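Local coordinates for phosphate-binding protein (Xanthomonas axonopodis pv. citri, PDB 5UB7), which probably serves as the periplasmic substrate-binding component of a phosphate or phosphonate-type ABC transporter, and here holds ATP in its cleft, at residues T85-L90 with F249-F254; S64-A69 with V209-E214. All coordinates share one frame; numbering follows the deposited sequence.

Contact 1 (T85-L90 with F249-F254). With ATP (adenosine-5'-triphosphate), chain C.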
ATOM      1  N   THR A  85      -4.864   9.035   6.287  1.00 33.66           N
ATOM      2  CA  THR A  85      -3.676   8.853   7.089  1.00 33.48           C
ATOM      3  C   THR A  85      -2.498   9.452   6.324  1.00 35.14           C
ATOM      4  O   THR A  85      -2.407   9.363   5.077  1.00 31.68           O
ATOM      5  CB  THR A  85      -3.426   7.362   7.354  1.00 32.27           C
ATOM      6  OG1 THR A  85      -4.628   6.776   7.843  1.00 33.22           O
ATOM      7  CG2 THR A  85      -2.288   7.129   8.344  1.00 32.16           C
ATOM      8  N   GLU A  86      -1.592  10.033   7.113  1.00 37.85           N
ATOM      9  CA  GLU A  86      -0.421  10.762   6.655  1.00 37.35           C
ATOM     10  C   GLU A  86       0.818  10.087   7.258  1.00 36.32           C
ATOM     11  O   GLU A  86       0.860   9.821   8.436  1.00 37.57           O
ATOM     12  CB  GLU A  86      -0.600  12.216   7.116  1.00 41.49           C
ATOM     13  CG  GLU A  86       0.522  13.174   6.805  1.00 46.28           C
ATOM     14  CD  GLU A  86       0.292  14.523   7.458  1.00 48.71           C
ATOM     15  OE1 GLU A  86      -0.784  15.117   7.153  1.00 47.18           O
ATOM     16  OE2 GLU A  86       1.178  14.941   8.271  1.00 46.88           O
ATOM     17  N   ARG A  87       1.829   9.799   6.446  1.00 38.49           N
ATOM     18  CA  ARG A  87       3.007   9.032   6.888  1.00 38.13           C
ATOM     19  C   ARG A  87       4.315   9.725   6.487  1.00 39.53           C
ATOM     20  O   ARG A  87       4.446  10.208   5.357  1.00 40.80           O
ATOM     21  CB  ARG A  87       2.971   7.633   6.278  1.00 37.13           C
ATOM     22  CG  ARG A  87       1.953   6.717   6.939  1.00 37.97           C
ATOM     23  CD  ARG A  87       1.912   5.384   6.232  1.00 39.55           C
ATOM     24  NE  ARG A  87       0.865   4.537   6.780  1.00 41.02           N
ATOM     25  CZ  ARG A  87       0.593   3.298   6.375  1.00 39.52           C
ATOM     26  NH1 ARG A  87       1.292   2.716   5.408  1.00 40.89           N
ATOM     27  NH2 ARG A  87      -0.392   2.637   6.952  1.00 40.32           N
ATOM     28  N   GLY A  88       5.287   9.752   7.391  1.00 38.72           N
ATOM     29  CA  GLY A  88       6.517  10.520   7.165  1.00 39.98           C
ATOM     30  C   GLY A  88       6.293  11.972   6.761  1.00 40.29           C
ATOM     31  O   GLY A  88       6.974  12.484   5.897  1.00 45.61           O
ATOM     32  N   GLY A  89       5.313  12.631   7.358  1.00 42.02           N
ATOM     33  CA  GLY A  89       4.921  13.981   6.942  1.00 39.74           C
ATOM     34  C   GLY A  89       4.223  14.118   5.587  1.00 40.35           C
ATOM     35  O   GLY A  89       3.962  15.219   5.165  1.00 37.42           O
ATOM     36  N   LEU A  90       3.863  13.023   4.923  1.00 39.95           N
ATOM     37  CA  LEU A  90       3.298  13.068   3.574  1.00 39.15           C
ATOM     38  C   LEU A  90       1.864  12.557   3.488  1.00 37.50           C
ATOM     39  O   LEU A  90       1.558  11.450   3.923  1.00 39.52           O
ATOM     40  CB  LEU A  90       4.162  12.239   2.620  1.00 39.81           C
ATOM     41  CG  LEU A  90       5.609  12.684   2.593  1.00 39.63           C
ATOM     42  CD1 LEU A  90       6.380  11.685   1.788  1.00 41.14           C
ATOM     43  CD2 LEU A  90       5.720  14.088   2.015  1.00 41.99           C
ATOM     44  N   PHE A 249       4.198   2.725  11.254  1.00 34.34           N
ATOM     45  CA  PHE A 249       4.589   3.117   9.897  1.00 37.45           C
ATOM     46  C   PHE A 249       4.894   4.623   9.790  1.00 39.09           C
ATOM     47  O   PHE A 249       4.623   5.246   8.774  1.00 38.05           O
ATOM     48  CB  PHE A 249       3.505   2.713   8.883  1.00 39.48           C
ATOM     49  CG  PHE A 249       2.853   1.374   9.171  1.00 39.58           C
ATOM     50  CD1 PHE A 249       3.509   0.176   8.874  1.00 41.45           C
ATOM     51  CD2 PHE A 249       1.578   1.305   9.725  1.00 39.85           C
ATOM     52  CE1 PHE A 249       2.910  -1.052   9.142  1.00 40.02           C
ATOM     53  CE2 PHE A 249       0.974   0.077   9.997  1.00 41.63           C
ATOM     54  CZ  PHE A 249       1.636  -1.105   9.697  1.00 40.89           C
ATOM     55  N   ASP A 250       5.453   5.189  10.861  1.00 38.86           N
ATOM     56  CA  ASP A 250       5.766   6.611  10.958  1.00 39.31           C
ATOM     57  C   ASP A 250       4.584   7.492  10.572  1.00 38.01           C
ATOM     58  O   ASP A 250       4.661   8.326   9.684  1.00 38.95           O
ATOM     59  CB  ASP A 250       7.015   6.923  10.138  1.00 40.72           C
ATOM     60  CG  ASP A 250       7.627   8.299  10.452  1.00 45.71           C
ATOM     61  OD1 ASP A 250       7.505   8.820  11.576  1.00 48.75           O
ATOM     62  OD2 ASP A 250       8.244   8.879   9.539  1.00 52.22           O
ATOM     63  N   THR A 251       3.471   7.278  11.248  1.00 39.44           N
ATOM     64  CA  THR A 251       2.263   8.041  10.983  1.00 38.46           C
ATOM     65  C   THR A 251       2.363   9.355  11.720  1.00 40.19           C
ATOM     66  O   THR A 251       2.611   9.370  12.932  1.00 38.79           O
ATOM     67  CB  THR A 251       1.005   7.302  11.443  1.00 36.83           C
ATOM     68  OG1 THR A 251       0.796   6.172  10.600  1.00 35.55           O
ATOM     69  CG2 THR A 251      -0.216   8.194  11.339  1.00 38.10           C
ATOM     70  N   THR A 252       2.160  10.440  10.975  1.00 38.68           N
ATOM     71  CA  THR A 252       2.321  11.802  11.468  1.00 39.76           C
ATOM     72  C   THR A 252       1.014  12.579  11.459  1.00 37.46           C
ATOM     73  O   THR A 252       0.978  13.714  11.893  1.00 41.93           O
ATOM     74  CB  THR A 252       3.368  12.572  10.632  1.00 39.63           C
ATOM     75  OG1 THR A 252       2.978  12.593   9.239  1.00 43.96           O
ATOM     76  CG2 THR A 252       4.714  11.914  10.779  1.00 36.94           C
ATOM     77  N   GLY A 253      -0.061  11.977  10.991  1.00 36.25           N
ATOM     78  CA  GLY A 253      -1.351  12.627  11.056  1.00 35.12           C
ATOM     79  C   GLY A 253      -2.474  11.750  10.549  1.00 34.20           C
ATOM     80  O   GLY A 253      -2.254  10.849   9.758  1.00 29.86           O
ATOM     81  N   PHE A 254      -3.667  12.004  11.076  1.00 36.00           N
ATOM     82  CA  PHE A 254      -4.917  11.463  10.579  1.00 38.88           C
ATOM     83  C   PHE A 254      -5.846  12.635  10.308  1.00 40.62           C
ATOM     84  O   PHE A 254      -5.812  13.637  11.011  1.00 45.21           O
ATOM     85  CB  PHE A 254      -5.607  10.608  11.646  1.00 38.87           C
ATOM     86  CG  PHE A 254      -4.850   9.379  12.023  1.00 38.50           C
ATOM     87  CD1 PHE A 254      -4.704   8.345  11.121  1.00 36.78           C
ATOM     88  CD2 PHE A 254      -4.310   9.238  13.286  1.00 38.40           C
ATOM     89  CE1 PHE A 254      -4.023   7.207  11.470  1.00 35.93           C
ATOM     90  CE2 PHE A 254      -3.636   8.087  13.640  1.00 36.15           C
ATOM     91  CZ  PHE A 254      -3.495   7.074  12.732  1.00 35.23           C
TER
HETATM   92  PG  ATP C 401       2.638  -0.146  -0.786  1.00 38.70           P
HETATM   93  O1G ATP C 401       1.269  -0.695  -0.445  1.00 40.78           O
HETATM   94  O2G ATP C 401       2.570   1.030  -1.733  1.00 34.54           O
HETATM   95  O3G ATP C 401       3.636  -1.232  -1.217  1.00 40.52           O
HETATM   96  PB  ATP C 401       3.489  -0.239   1.995  1.00 56.43           P
HETATM   97  O1B ATP C 401       2.368  -1.185   2.435  1.00 47.80           O
HETATM   98  O2B ATP C 401       4.907  -0.751   2.062  1.00 57.43           O
HETATM   99  O3B ATP C 401       3.294   0.509   0.565  1.00 43.39           O
HETATM  100  PA  ATP C 401       4.326   1.456   4.155  1.00 70.47           P
HETATM  101  O1A ATP C 401       3.687   2.704   4.709  1.00 68.19           O
HETATM  102  O2A ATP C 401       4.485   0.198   4.997  1.00 61.20           O
HETATM  103  O3A ATP C 401       3.364   1.097   2.908  1.00 67.01           O
HETATM  104  O5' ATP C 401       5.727   1.956   3.472  1.00 78.75           O
HETATM  105  O   HOH W   1      -0.480   4.318   9.037  1.00 32.88           O
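Strands 85-87 and 251-254 run antiparallel, their axes 157° apart, and a classic beta bulge interrupts the pairing, T252 and G253 both lying opposite E86. The extra residue shifts the register by one between E86 and R87, so that R87 pairs with T251. E86 N gives a bond to G253 O, while E86 O takes a good one from T252 N at 2.9 Å and only a weak, long one from G253 N. Beyond the bulge the first strand ends in a type I' turn, R87 to L90, with glycines at both central positions, and G88 N binds D250 O almost in line with its carbonyl. T252 fastens this corner through its hydroxyl. With OG1 set between the backbone N and the carbonyl carbon (chi1 58°), it accepts from G89 N at 3.0 Å and donates to E86 OE2, on the anti side. On the face carrying T85, R87 and F254, CG2 of T85 lies against CE1 of F254 at 3.6 Å, while CG2 of T251 sits over the rim of one face of the same ring. The extended R87 chain runs beside F249, whose CB lies 3.8 Å above the guanidinium plane; ring and guanidinium planes are tilted by 28°. NH2 of R87 is held by S64, and NH1 makes a bent hydrogen bond to ATP O1A, its modelled 2.5 Å doubtfully short. A water accepts from R87 NE and donates to T251 OG1 at 2.7 Å, a hydroxyl also hydrogen-bonded to F248 O.

Contact 2 (S64-A69 with V209-E214). With ATP (adenosine-5'-triphosphate), chain C.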
ATOM      1  N   SER A  64      -4.855  -0.425   8.778  1.00 31.26           N
ATOM      2  CA  SER A  64      -4.184   0.718   8.190  1.00 31.45           C
ATOM      3  C   SER A  64      -3.588   0.241   6.891  1.00 31.96           C
ATOM      4  O   SER A  64      -2.878  -0.750   6.872  1.00 34.31           O
ATOM      5  CB  SER A  64      -3.101   1.250   9.108  1.00 31.78           C
ATOM      6  OG  SER A  64      -2.738   2.562   8.709  1.00 34.66           O
ATOM      7  N   GLU A  65      -3.886   0.927   5.794  1.00 33.39           N
ATOM      8  CA  GLU A  65      -3.453   0.456   4.464  1.00 35.88           C
ATOM      9  C   GLU A  65      -3.108   1.609   3.559  1.00 33.55           C
ATOM     10  O   GLU A  65      -3.674   2.686   3.675  1.00 33.20           O
ATOM     11  CB  GLU A  65      -4.587  -0.327   3.760  1.00 38.15           C
ATOM     12  CG  GLU A  65      -4.901  -1.685   4.340  1.00 39.11           C
ATOM     13  CD  GLU A  65      -3.755  -2.650   4.200  1.00 37.76           C
ATOM     14  OE1 GLU A  65      -2.940  -2.456   3.290  1.00 37.09           O
ATOM     15  OE2 GLU A  65      -3.686  -3.613   4.989  1.00 39.86           O
ATOM     16  N   THR A  66      -2.231   1.349   2.599  1.00 32.73           N
ATOM     17  CA  THR A  66      -2.086   2.247   1.484  1.00 30.88           C
ATOM     18  C   THR A  66      -3.395   2.182   0.734  1.00 30.49           C
ATOM     19  O   THR A  66      -4.181   1.227   0.878  1.00 32.03           O
ATOM     20  CB  THR A  66      -0.919   1.877   0.612  1.00 32.93           C
ATOM     21  OG1 THR A  66      -1.025   0.506   0.254  1.00 33.91           O
ATOM     22  CG2 THR A  66       0.370   2.090   1.381  1.00 33.15           C
ATOM     23  N   THR A  67      -3.633   3.227  -0.038  1.00 28.96           N
ATOM     24  CA  THR A  67      -4.947   3.513  -0.547  1.00 29.15           C
ATOM     25  C   THR A  67      -5.401   2.539  -1.620  1.00 28.01           C
ATOM     26  O   THR A  67      -6.548   2.133  -1.568  1.00 27.92           O
ATOM     27  CB  THR A  67      -5.074   4.983  -0.980  1.00 32.09           C
ATOM     28  OG1 THR A  67      -3.996   5.360  -1.862  1.00 32.47           O
ATOM     29  CG2 THR A  67      -5.024   5.847   0.277  1.00 32.10           C
ATOM     30  N   GLY A  68      -4.510   2.109  -2.515  1.00 25.31           N
ATOM     31  CA  GLY A  68      -4.806   1.016  -3.464  1.00 27.18           C
ATOM     32  C   GLY A  68      -5.264  -0.294  -2.802  1.00 27.13           C
ATOM     33  O   GLY A  68      -6.293  -0.879  -3.181  1.00 25.82           O
ATOM     34  N   ALA A  69      -4.515  -0.734  -1.796  1.00 26.74           N
ATOM     35  CA  ALA A  69      -4.873  -1.919  -1.042  1.00 27.23           C
ATOM     36  C   ALA A  69      -6.186  -1.699  -0.341  1.00 29.45           C
ATOM     37  O   ALA A  69      -7.034  -2.595  -0.289  1.00 29.68           O
ATOM     38  CB  ALA A  69      -3.820  -2.261  -0.032  1.00 26.68           C
ATOM     39  N   VAL A 209      -1.418   9.726  -5.332  1.00 33.84           N
ATOM     40  CA  VAL A 209      -2.662   9.294  -4.692  1.00 31.66           C
ATOM     41  C   VAL A 209      -2.446   9.537  -3.221  1.00 30.50           C
ATOM     42  O   VAL A 209      -1.290   9.665  -2.781  1.00 27.97           O
ATOM     43  CB  VAL A 209      -3.007   7.827  -5.005  1.00 31.44           C
ATOM     44  CG1 VAL A 209      -3.317   7.655  -6.502  1.00 31.52           C
ATOM     45  CG2 VAL A 209      -1.886   6.897  -4.581  1.00 30.93           C
ATOM     46  N   PRO A 210      -3.530   9.590  -2.453  1.00 31.17           N
ATOM     47  CA  PRO A 210      -3.325   9.682  -1.021  1.00 31.13           C
ATOM     48  C   PRO A 210      -2.509   8.502  -0.516  1.00 33.52           C
ATOM     49  O   PRO A 210      -2.629   7.387  -1.037  1.00 35.28           O
ATOM     50  CB  PRO A 210      -4.729   9.661  -0.456  1.00 33.53           C
ATOM     51  CG  PRO A 210      -5.641  10.003  -1.585  1.00 34.45           C
ATOM     52  CD  PRO A 210      -4.952   9.496  -2.812  1.00 33.54           C
ATOM     53  N   ARG A 211      -1.700   8.786   0.499  1.00 36.04           N
ATOM     54  CA  ARG A 211      -0.629   7.925   1.010  1.00 37.60           C
ATOM     55  C   ARG A 211      -1.146   6.658   1.710  1.00 38.89           C
ATOM     56  O   ARG A 211      -0.529   5.611   1.588  1.00 42.04           O
ATOM     57  CB  ARG A 211       0.247   8.786   1.955  1.00 39.96           C
ATOM     58  CG  ARG A 211       1.392   8.120   2.703  1.00 40.90           C
ATOM     59  CD  ARG A 211       2.635   7.993   1.864  1.00 41.70           C
ATOM     60  NE  ARG A 211       3.634   7.137   2.485  1.00 42.10           N
ATOM     61  CZ  ARG A 211       3.560   5.808   2.573  1.00 46.72           C
ATOM     62  NH1 ARG A 211       2.504   5.124   2.097  1.00 46.04           N
ATOM     63  NH2 ARG A 211       4.544   5.144   3.185  1.00 48.36           N
ATOM     64  N   ALA A 212      -2.285   6.768   2.412  1.00 38.20           N
ATOM     65  CA  ALA A 212      -2.807   5.725   3.323  1.00 35.50           C
ATOM     66  C   ALA A 212      -4.152   6.124   3.914  1.00 35.82           C
ATOM     67  O   ALA A 212      -4.517   7.302   3.889  1.00 37.30           O
ATOM     68  CB  ALA A 212      -1.836   5.447   4.458  1.00 31.38           C
ATOM     69  N   VAL A 213      -4.859   5.137   4.466  1.00 33.24           N
ATOM     70  CA  VAL A 213      -6.189   5.323   5.011  1.00 32.33           C
ATOM     71  C   VAL A 213      -6.417   4.266   6.116  1.00 33.55           C
ATOM     72  O   VAL A 213      -5.922   3.148   6.050  1.00 35.05           O
ATOM     73  CB  VAL A 213      -7.204   5.267   3.848  1.00 32.54           C
ATOM     74  CG1 VAL A 213      -7.019   3.971   3.077  1.00 33.96           C
ATOM     75  CG2 VAL A 213      -8.651   5.442   4.285  1.00 32.47           C
ATOM     76  N   GLU A 214      -7.124   4.654   7.162  1.00 34.99           N
ATOM     77  CA  GLU A 214      -7.635   3.716   8.148  1.00 32.28           C
ATOM     78  C   GLU A 214      -8.981   3.235   7.634  1.00 31.88           C
ATOM     79  O   GLU A 214      -9.828   4.054   7.287  1.00 31.93           O
ATOM     80  CB  GLU A 214      -7.788   4.410   9.485  1.00 31.85           C
ATOM     81  CG  GLU A 214      -6.510   5.065   9.973  1.00 32.44           C
ATOM     82  CD  GLU A 214      -5.316   4.139   9.916  1.00 35.33           C
ATOM     83  OE1 GLU A 214      -5.307   3.124  10.668  1.00 34.07           O
ATOM     84  OE2 GLU A 214      -4.397   4.413   9.099  1.00 37.73           O
TER
HETATM   85  PG  ATP C 401       2.638  -0.146  -0.786  1.00 38.70           P
HETATM   86  O1G ATP C 401       1.269  -0.695  -0.445  1.00 40.78           O
HETATM   87  O2G ATP C 401       2.570   1.030  -1.733  1.00 34.54           O
HETATM   88  O3G ATP C 401       3.636  -1.232  -1.217  1.00 40.52           O
HETATM   89  PB  ATP C 401       3.489  -0.239   1.995  1.00 56.43           P
HETATM   90  O1B ATP C 401       2.368  -1.185   2.435  1.00 47.80           O
HETATM   91  O2B ATP C 401       4.907  -0.751   2.062  1.00 57.43           O
HETATM   92  O3B ATP C 401       3.294   0.509   0.565  1.00 43.39           O
HETATM   93  PA  ATP C 401       4.326   1.456   4.155  1.00 70.47           P
HETATM   94  O1A ATP C 401       3.687   2.704   4.709  1.00 68.19           O
HETATM   95  O2A ATP C 401       4.485   0.198   4.997  1.00 61.20           O
HETATM   96  O3A ATP C 401       3.364   1.097   2.908  1.00 67.01           O
HETATM   97  O5' ATP C 401       5.727   1.956   3.472  1.00 78.75           O
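A strand-to-helix junction at the ligand site of this member of the periplasmic binding protein family brings S64-A69 against V209-E214: strand 62-65 pairs antiparallel with strand 209-217, then passes through T66, at the N-cap position, into helix 67-75. E65 and V213 form a hydrogen-bonded pair, with E65 N to V213 O at 3.0 Å and V213 N to E65 O at 2.8 Å. Next to it, S64 and E214 make a non-hydrogen-bonded pair whose side chains supply the link instead. S64 OG donates to E214 OE2 at 2.5 Å, on the syn lone pair of that oxygen. The E214 chain, bent at chi2 (-50°), turns its carboxylate back toward the S64 hydroxymethyl group, and its oxygens are further engaged by T85 and W62. At the other end T67 binds across to the backbone, OG1 donating a hydrogen bond to P210 O at 2.6 Å; its CG2 meanwhile packs near A212 N and CG1 of V213. Where the two segments face the ligand, T66 OG1 donates to O1G of the ATP gamma-phosphate at 2.7 Å, and its methyl CG2 lies at the edge of the R211 guanidinium, 3.8 Å from NH1. R211 folds sharply at chi2 (83°), and NH2 reaches O1A of the alpha-phosphate at 3.0 Å, with a weak second bond to O5'. F93 adds a cation-pi contact to the same arginine. A neutral hydroxyl and a cationic arginine thus meet the two ends of the triphosphate, consistent with a pocket suited to anions, where the positive charge would offset part of the phosphate charge.

In the fold
The two contacts, with centres about 11 Å apart, are joined through strands 79-87 and 209-217, neighbours in the same sheet. Two side-chain bonds, both probable, stitch them directly: T85 OG1 to E214 OE2 at 2.7 Å and R87 NH2 to S64 OG at 2.9 Å. S64 thus stands between the carboxylate of E214 and the guanidinium of R87, a second-shell residue that would steady the arginine. Both contacts then meet at ATP O1A, where R87 of contact 1 and R211 of contact 2 converge, while T66 attends the gamma-phosphate. R9, S123, T124, S125 and K164 also hydrogen-bond to the nucleotide, whose binding depends on residues far apart in sequence.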